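Local structure of chaperone SycD (Chlamydia pneumoniae, 4NRH) at residues 25-35 with 83-91. The protein probably acts as a cytosolic type III secretion chaperone of the LcrH/SycD family and, in complex with CopN, helps direct the secretion of translocator proteins. Numbering follows the deposited sequence.
Sequences FPFPDDLESYL and FRWLVFFNP
W85 receives L31 over one face, while F27 meets its edge. In this all-helical tetratricopeptide-repeat chaperone, the contact packs the loop 25-30, with an inverse gamma turn centred on P26, and the short helix 31-35 against the end of helix 76-89, the local helix axes crossing at 45°. L31 CD1 lies 3.7 Å from the centroid of the indole five-membered ring, over the face, a CH-pi contact. The six-membered ring turns its edge to the face of F27, a T-shaped pair with planes at 89°; P26 CG lies over the rim of the opposite face. F88 has Y34 CE2 in plane at its edge, 3.6 Å from F88 CD1, whereas P28 CD approaches F88 CE1 obliquely.

With no hydrogen bond between the segments, apolar packing, aromatic and aliphatic, makes up most of the contact; L35 CD2 meets V87 CG1 at 3.7 Å. L14 of helix 9-19 also touches F27, W85 and F89, and R279 NH1 of the CopN chain hydrogen-bonds to F27 O.

E32 and R84 run side by side; CG anti to the backbone N (chi1 -178°) sends the glutamate along the arginine. E32 OE2, hydrogen-bonded to Q112 NE2, stays 4.3 Å from R84 NH2, well out of the guanidinium plane, so no N-H points at it. E32 CB sits centrally over that face, 3.6 Å from R84 CZ.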
ATOM      1  N   PHE D  25       0.995  -4.312   0.906  1.00 38.20           N
ATOM      2  CA  PHE D  25       0.264  -3.722   2.019  1.00 40.51           C
ATOM      3  C   PHE D  25      -0.913  -2.905   1.493  1.00 39.06           C
ATOM      4  O   PHE D  25      -0.780  -1.708   1.240  1.00 39.30           O
ATOM      5  CB  PHE D  25       1.201  -2.848   2.857  1.00 40.71           C
ATOM      6  CG  PHE D  25       0.590  -2.339   4.129  1.00 36.92           C
ATOM      7  CD1 PHE D  25       0.334  -3.200   5.183  1.00 40.99           C
ATOM      8  CD2 PHE D  25       0.287  -0.995   4.278  1.00 33.24           C
ATOM      9  CE1 PHE D  25      -0.222  -2.732   6.360  1.00 48.14           C
ATOM     10  CE2 PHE D  25      -0.269  -0.522   5.451  1.00 41.22           C
ATOM     11  CZ  PHE D  25      -0.523  -1.391   6.493  1.00 47.89           C
ATOM     12  N   PRO D  26      -2.073  -3.558   1.322  1.00 41.31           N
ATOM     13  CA  PRO D  26      -3.233  -2.942   0.666  1.00 39.57           C
ATOM     14  C   PRO D  26      -4.054  -2.058   1.601  1.00 35.68           C
ATOM     15  O   PRO D  26      -5.282  -2.138   1.606  1.00 32.06           O
ATOM     16  CB  PRO D  26      -4.050  -4.153   0.214  1.00 36.26           C
ATOM     17  CG  PRO D  26      -3.749  -5.193   1.239  1.00 28.69           C
ATOM     18  CD  PRO D  26      -2.319  -4.969   1.668  1.00 29.62           C
ATOM     19  N   PHE D  27      -3.373  -1.222   2.376  1.00 37.59           N
ATOM     20  CA  PHE D  27      -4.027  -0.352   3.343  1.00 36.39           C
ATOM     21  C   PHE D  27      -3.350   1.014   3.362  1.00 39.84           C
ATOM     22  O   PHE D  27      -2.209   1.144   2.915  1.00 43.03           O
ATOM     23  CB  PHE D  27      -3.988  -0.972   4.743  1.00 36.26           C
ATOM     24  CG  PHE D  27      -4.464  -2.394   4.794  1.00 36.25           C
ATOM     25  CD1 PHE D  27      -5.813  -2.691   4.701  1.00 33.48           C
ATOM     26  CD2 PHE D  27      -3.563  -3.434   4.950  1.00 40.02           C
ATOM     27  CE1 PHE D  27      -6.254  -4.000   4.756  1.00 33.42           C
ATOM     28  CE2 PHE D  27      -3.997  -4.745   5.006  1.00 42.76           C
ATOM     29  CZ  PHE D  27      -5.344  -5.027   4.908  1.00 42.12           C
ATOM     30  N   PRO D  28      -4.051   2.040   3.869  1.00 33.05           N
ATOM     31  CA  PRO D  28      -3.395   3.335   4.084  1.00 32.95           C
ATOM     32  C   PRO D  28      -2.265   3.217   5.106  1.00 34.35           C
ATOM     33  O   PRO D  28      -2.367   2.421   6.040  1.00 42.32           O
ATOM     34  CB  PRO D  28      -4.527   4.224   4.607  1.00 33.37           C
ATOM     35  CG  PRO D  28      -5.781   3.570   4.125  1.00 35.10           C
ATOM     36  CD  PRO D  28      -5.497   2.100   4.145  1.00 35.18           C
ATOM     37  N   ASP D  29      -1.202   3.992   4.923  1.00 36.45           N
ATOM     38  CA  ASP D  29      -0.074   3.974   5.849  1.00 41.44           C
ATOM     39  C   ASP D  29      -0.428   4.631   7.177  1.00 45.66           C
ATOM     40  O   ASP D  29       0.049   4.214   8.234  1.00 41.20           O
ATOM     41  CB  ASP D  29       1.139   4.673   5.235  1.00 42.51           C
ATOM     42  CG  ASP D  29       1.856   3.811   4.217  1.00 42.89           C
ATOM     43  OD1 ASP D  29       1.701   2.574   4.271  1.00 51.94           O
ATOM     44  OD2 ASP D  29       2.578   4.372   3.366  1.00 47.04           O
ATOM     45  N   ASP D  30      -1.267   5.660   7.115  1.00 45.08           N
ATOM     46  CA  ASP D  30      -1.525   6.510   8.270  1.00 40.41           C
ATOM     47  C   ASP D  30      -3.026   6.602   8.530  1.00 34.67           C
ATOM     48  O   ASP D  30      -3.705   7.473   7.990  1.00 37.33           O
ATOM     49  CB  ASP D  30      -0.929   7.906   8.048  1.00 39.88           C
ATOM     50  CG  ASP D  30      -0.937   8.763   9.305  1.00 51.45           C
ATOM     51  OD1 ASP D  30      -1.639   8.420  10.278  1.00 49.65           O
ATOM     52  OD2 ASP D  30      -0.232   9.793   9.318  1.00 61.13           O
ATOM     53  N   LEU D  31      -3.535   5.693   9.356  1.00 38.81           N
ATOM     54  CA  LEU D  31      -4.964   5.646   9.653  1.00 43.07           C
ATOM     55  C   LEU D  31      -5.435   6.876  10.428  1.00 39.54           C
ATOM     56  O   LEU D  31      -6.607   7.240  10.361  1.00 40.42           O
ATOM     57  CB  LEU D  31      -5.307   4.376  10.433  1.00 40.07           C
ATOM     58  CG  LEU D  31      -5.295   3.075   9.626  1.00 34.00           C
ATOM     59  CD1 LEU D  31      -5.831   1.924  10.461  1.00 34.47           C
ATOM     60  CD2 LEU D  31      -6.101   3.229   8.344  1.00 30.63           C
ATOM     61  N   GLU D  32      -4.526   7.510  11.163  1.00 40.07           N
ATOM     62  CA  GLU D  32      -4.858   8.738  11.877  1.00 42.13           C
ATOM     63  C   GLU D  32      -5.237   9.846  10.898  1.00 42.54           C
ATOM     64  O   GLU D  32      -6.247  10.526  11.071  1.00 41.68           O
ATOM     65  CB  GLU D  32      -3.694   9.194  12.756  1.00 43.26           C
ATOM     66  CG  GLU D  32      -4.002  10.450  13.550  1.00 47.74           C
ATOM     67  CD  GLU D  32      -2.797  10.997  14.288  1.00 54.69           C
ATOM     68  OE1 GLU D  32      -1.738  10.336  14.281  1.00 63.31           O
ATOM     69  OE2 GLU D  32      -2.910  12.095  14.873  1.00 56.01           O
ATOM     70  N   SER D  33      -4.413  10.016   9.870  1.00 40.80           N
ATOM     71  CA  SER D  33      -4.654  11.025   8.846  1.00 40.47           C
ATOM     72  C   SER D  33      -5.855  10.635   7.990  1.00 41.90           C
ATOM     73  O   SER D  33      -6.623  11.487   7.545  1.00 37.35           O
ATOM     74  CB  SER D  33      -3.413  11.208   7.971  1.00 45.94           C
ATOM     75  OG  SER D  33      -3.670  12.101   6.902  1.00 57.13           O
ATOM     76  N   TYR D  34      -5.995   9.334   7.757  1.00 34.60           N
ATOM     77  CA  TYR D  34      -7.064   8.788   6.930  1.00 42.18           C
ATOM     78  C   TYR D  34      -8.443   9.003   7.558  1.00 41.65           C
ATOM     79  O   TYR D  34      -9.437   9.164   6.850  1.00 37.69           O
ATOM     80  CB  TYR D  34      -6.809   7.297   6.682  1.00 37.46           C
ATOM     81  CG  TYR D  34      -7.887   6.577   5.902  1.00 40.06           C
ATOM     82  CD1 TYR D  34      -7.875   6.567   4.513  1.00 41.67           C
ATOM     83  CD2 TYR D  34      -8.893   5.876   6.553  1.00 41.47           C
ATOM     84  CE1 TYR D  34      -8.849   5.902   3.794  1.00 37.71           C
ATOM     85  CE2 TYR D  34      -9.871   5.204   5.844  1.00 40.52           C
ATOM     86  CZ  TYR D  34      -9.844   5.222   4.464  1.00 40.87           C
ATOM     87  OH  TYR D  34     -10.815   4.557   3.749  1.00 44.00           O
ATOM     88  N   LEU D  35      -8.495   9.008   8.887  1.00 36.25           N
ATOM     89  CA  LEU D  35      -9.761   9.096   9.610  1.00 33.98           C
ATOM     90  C   LEU D  35     -10.103  10.517  10.063  1.00 42.55           C
ATOM     91  O   LEU D  35     -11.178  10.752  10.615  1.00 45.45           O
ATOM     92  CB  LEU D  35      -9.745   8.162  10.822  1.00 36.23           C
ATOM     93  CG  LEU D  35      -9.737   6.662  10.521  1.00 38.52           C
ATOM     94  CD1 LEU D  35      -9.526   5.858  11.794  1.00 36.15           C
ATOM     95  CD2 LEU D  35     -11.021   6.246   9.821  1.00 36.23           C
ATOM     96  N   PHE D  83      -8.182   0.189  17.632  1.00 39.58           N
ATOM     97  CA  PHE D  83      -9.507   0.758  17.399  1.00 40.11           C
ATOM     98  C   PHE D  83      -9.603   1.499  16.066  1.00 36.56           C
ATOM     99  O   PHE D  83     -10.653   1.490  15.428  1.00 41.18           O
ATOM    100  CB  PHE D  83      -9.904   1.686  18.552  1.00 39.67           C
ATOM    101  CG  PHE D  83     -10.097   0.972  19.860  1.00 40.99           C
ATOM    102  CD1 PHE D  83     -10.799  -0.222  19.911  1.00 41.19           C
ATOM    103  CD2 PHE D  83      -9.590   1.495  21.038  1.00 42.05           C
ATOM    104  CE1 PHE D  83     -10.980  -0.887  21.108  1.00 39.07           C
ATOM    105  CE2 PHE D  83      -9.767   0.834  22.239  1.00 41.19           C
ATOM    106  CZ  PHE D  83     -10.463  -0.358  22.274  1.00 42.97           C
ATOM    107  N   ARG D  84      -8.515   2.141  15.652  1.00 33.57           N
ATOM    108  CA  ARG D  84      -8.478   2.791  14.345  1.00 33.49           C
ATOM    109  C   ARG D  84      -8.663   1.779  13.215  1.00 41.75           C
ATOM    110  O   ARG D  84      -9.361   2.052  12.240  1.00 44.60           O
ATOM    111  CB  ARG D  84      -7.171   3.564  14.150  1.00 41.14           C
ATOM    112  CG  ARG D  84      -7.058   4.820  15.000  1.00 46.67           C
ATOM    113  CD  ARG D  84      -6.097   5.818  14.373  1.00 41.63           C
ATOM    114  NE  ARG D  84      -6.090   7.093  15.084  1.00 42.54           N
ATOM    115  CZ  ARG D  84      -5.041   7.580  15.738  1.00 47.63           C
ATOM    116  NH1 ARG D  84      -3.901   6.902  15.766  1.00 47.64           N
ATOM    117  NH2 ARG D  84      -5.128   8.749  16.358  1.00 52.02           N
ATOM    118  N   TRP D  85      -8.029   0.616  13.349  1.00 35.24           N
ATOM    119  CA  TRP D  85      -8.199  -0.464  12.380  1.00 32.24           C
ATOM    120  C   TRP D  85      -9.647  -0.944  12.338  1.00 28.53           C
ATOM    121  O   TRP D  85     -10.203  -1.181  11.265  1.00 43.90           O
ATOM    122  CB  TRP D  85      -7.268  -1.636  12.702  1.00 32.74           C
ATOM    123  CG  TRP D  85      -5.889  -1.489  12.130  1.00 35.07           C
ATOM    124  CD1 TRP D  85      -4.731  -1.285  12.822  1.00 34.48           C
ATOM    125  CD2 TRP D  85      -5.526  -1.537  10.745  1.00 36.16           C
ATOM    126  NE1 TRP D  85      -3.668  -1.204  11.953  1.00 43.45           N
ATOM    127  CE2 TRP D  85      -4.130  -1.355  10.671  1.00 37.40           C
ATOM    128  CE3 TRP D  85      -6.246  -1.716   9.559  1.00 36.61           C
ATOM    129  CZ2 TRP D  85      -3.441  -1.345   9.462  1.00 35.53           C
ATOM    130  CZ3 TRP D  85      -5.559  -1.707   8.357  1.00 35.44           C
ATOM    131  CH2 TRP D  85      -4.171  -1.523   8.319  1.00 41.73           C
ATOM    132  N   LEU D  86     -10.246  -1.095  13.516  1.00 29.26           N
ATOM    133  CA  LEU D  86     -11.638  -1.518  13.628  1.00 34.35           C
ATOM    134  C   LEU D  86     -12.569  -0.512  12.964  1.00 33.22           C
ATOM    135  O   LEU D  86     -13.507  -0.885  12.259  1.00 34.81           O
ATOM    136  CB  LEU D  86     -12.024  -1.700  15.094  1.00 35.62           C
ATOM    137  CG  LEU D  86     -11.516  -2.973  15.769  1.00 44.46           C
ATOM    138  CD1 LEU D  86     -11.819  -2.928  17.253  1.00 33.04           C
ATOM    139  CD2 LEU D  86     -12.141  -4.201  15.126  1.00 52.00           C
ATOM    140  N   VAL D  87     -12.300   0.767  13.203  1.00 27.74           N
ATOM    141  CA  VAL D  87     -13.081   1.843  12.612  1.00 39.74           C
ATOM    142  C   VAL D  87     -12.885   1.868  11.097  1.00 33.12           C
ATOM    143  O   VAL D  87     -13.816   2.147  10.341  1.00 33.91           O
ATOM    144  CB  VAL D  87     -12.691   3.208  13.233  1.00 41.38           C
ATOM    145  CG1 VAL D  87     -12.980   4.349  12.278  1.00 47.55           C
ATOM    146  CG2 VAL D  87     -13.407   3.412  14.561  1.00 39.76           C
ATOM    147  N   PHE D  88     -11.675   1.533  10.660  1.00 33.06           N
ATOM    148  CA  PHE D  88     -11.369   1.430   9.237  1.00 30.41           C
ATOM    149  C   PHE D  88     -12.200   0.337   8.571  1.00 31.58           C
ATOM    150  O   PHE D  88     -12.701   0.513   7.461  1.00 35.42           O
ATOM    151  CB  PHE D  88      -9.873   1.163   9.031  1.00 31.26           C
ATOM    152  CG  PHE D  88      -9.512   0.744   7.632  1.00 35.78           C
ATOM    153  CD1 PHE D  88      -9.290   1.693   6.648  1.00 34.52           C
ATOM    154  CD2 PHE D  88      -9.372  -0.597   7.306  1.00 34.90           C
ATOM    155  CE1 PHE D  88      -8.954   1.313   5.361  1.00 41.36           C
ATOM    156  CE2 PHE D  88      -9.036  -0.983   6.022  1.00 42.08           C
ATOM    157  CZ  PHE D  88      -8.825  -0.027   5.049  1.00 41.58           C
ATOM    158  N   PHE D  89     -12.341  -0.793   9.257  1.00 33.96           N
ATOM    159  CA  PHE D  89     -13.087  -1.929   8.726  1.00 38.74           C
ATOM    160  C   PHE D  89     -14.597  -1.710   8.782  1.00 37.30           C
ATOM    161  O   PHE D  89     -15.310  -2.023   7.829  1.00 34.81           O
ATOM    162  CB  PHE D  89     -12.709  -3.204   9.481  1.00 38.56           C
ATOM    163  CG  PHE D  89     -11.359  -3.744   9.110  1.00 44.20           C
ATOM    164  CD1 PHE D  89     -10.991  -3.864   7.779  1.00 44.61           C
ATOM    165  CD2 PHE D  89     -10.455  -4.125  10.087  1.00 44.58           C
ATOM    166  CE1 PHE D  89      -9.749  -4.356   7.430  1.00 48.19           C
ATOM    167  CE2 PHE D  89      -9.209  -4.617   9.744  1.00 43.24           C
ATOM    168  CZ  PHE D  89      -8.856  -4.733   8.414  1.00 45.77           C
ATOM    169  N   ASN D  90     -15.083  -1.178   9.899  1.00 32.91           N
ATOM    170  CA  ASN D  90     -16.506  -0.899  10.049  1.00 37.34           C
ATOM    171  C   ASN D  90     -16.724   0.330  10.927  1.00 36.53           C
ATOM    172  O   ASN D  90     -16.805   0.218  12.150  1.00 33.41           O
ATOM    173  CB  ASN D  90     -17.233  -2.113  10.640  1.00 34.96           C
ATOM    174  CG  ASN D  90     -18.749  -2.000  10.546  1.00 40.84           C
ATOM    175  OD1 ASN D  90     -19.301  -0.908  10.402  1.00 39.22           O
ATOM    176  ND2 ASN D  90     -19.429  -3.138  10.634  1.00 33.36           N
ATOM    177  N   PRO D  91     -16.825   1.511  10.298  1.00 40.69           N
ATOM    178  CA  PRO D  91     -16.965   2.789  11.003  1.00 34.79           C
ATOM    179  C   PRO D  91     -18.378   3.056  11.516  1.00 40.10           C
ATOM    180  O   PRO D  91     -18.634   4.137  12.047  1.00 37.65           O
ATOM    181  CB  PRO D  91     -16.586   3.814   9.934  1.00 29.89           C
ATOM    182  CG  PRO D  91     -16.996   3.172   8.657  1.00 35.47           C
ATOM    183  CD  PRO D  91     -16.760   1.693   8.836  1.00 29.69           C
TER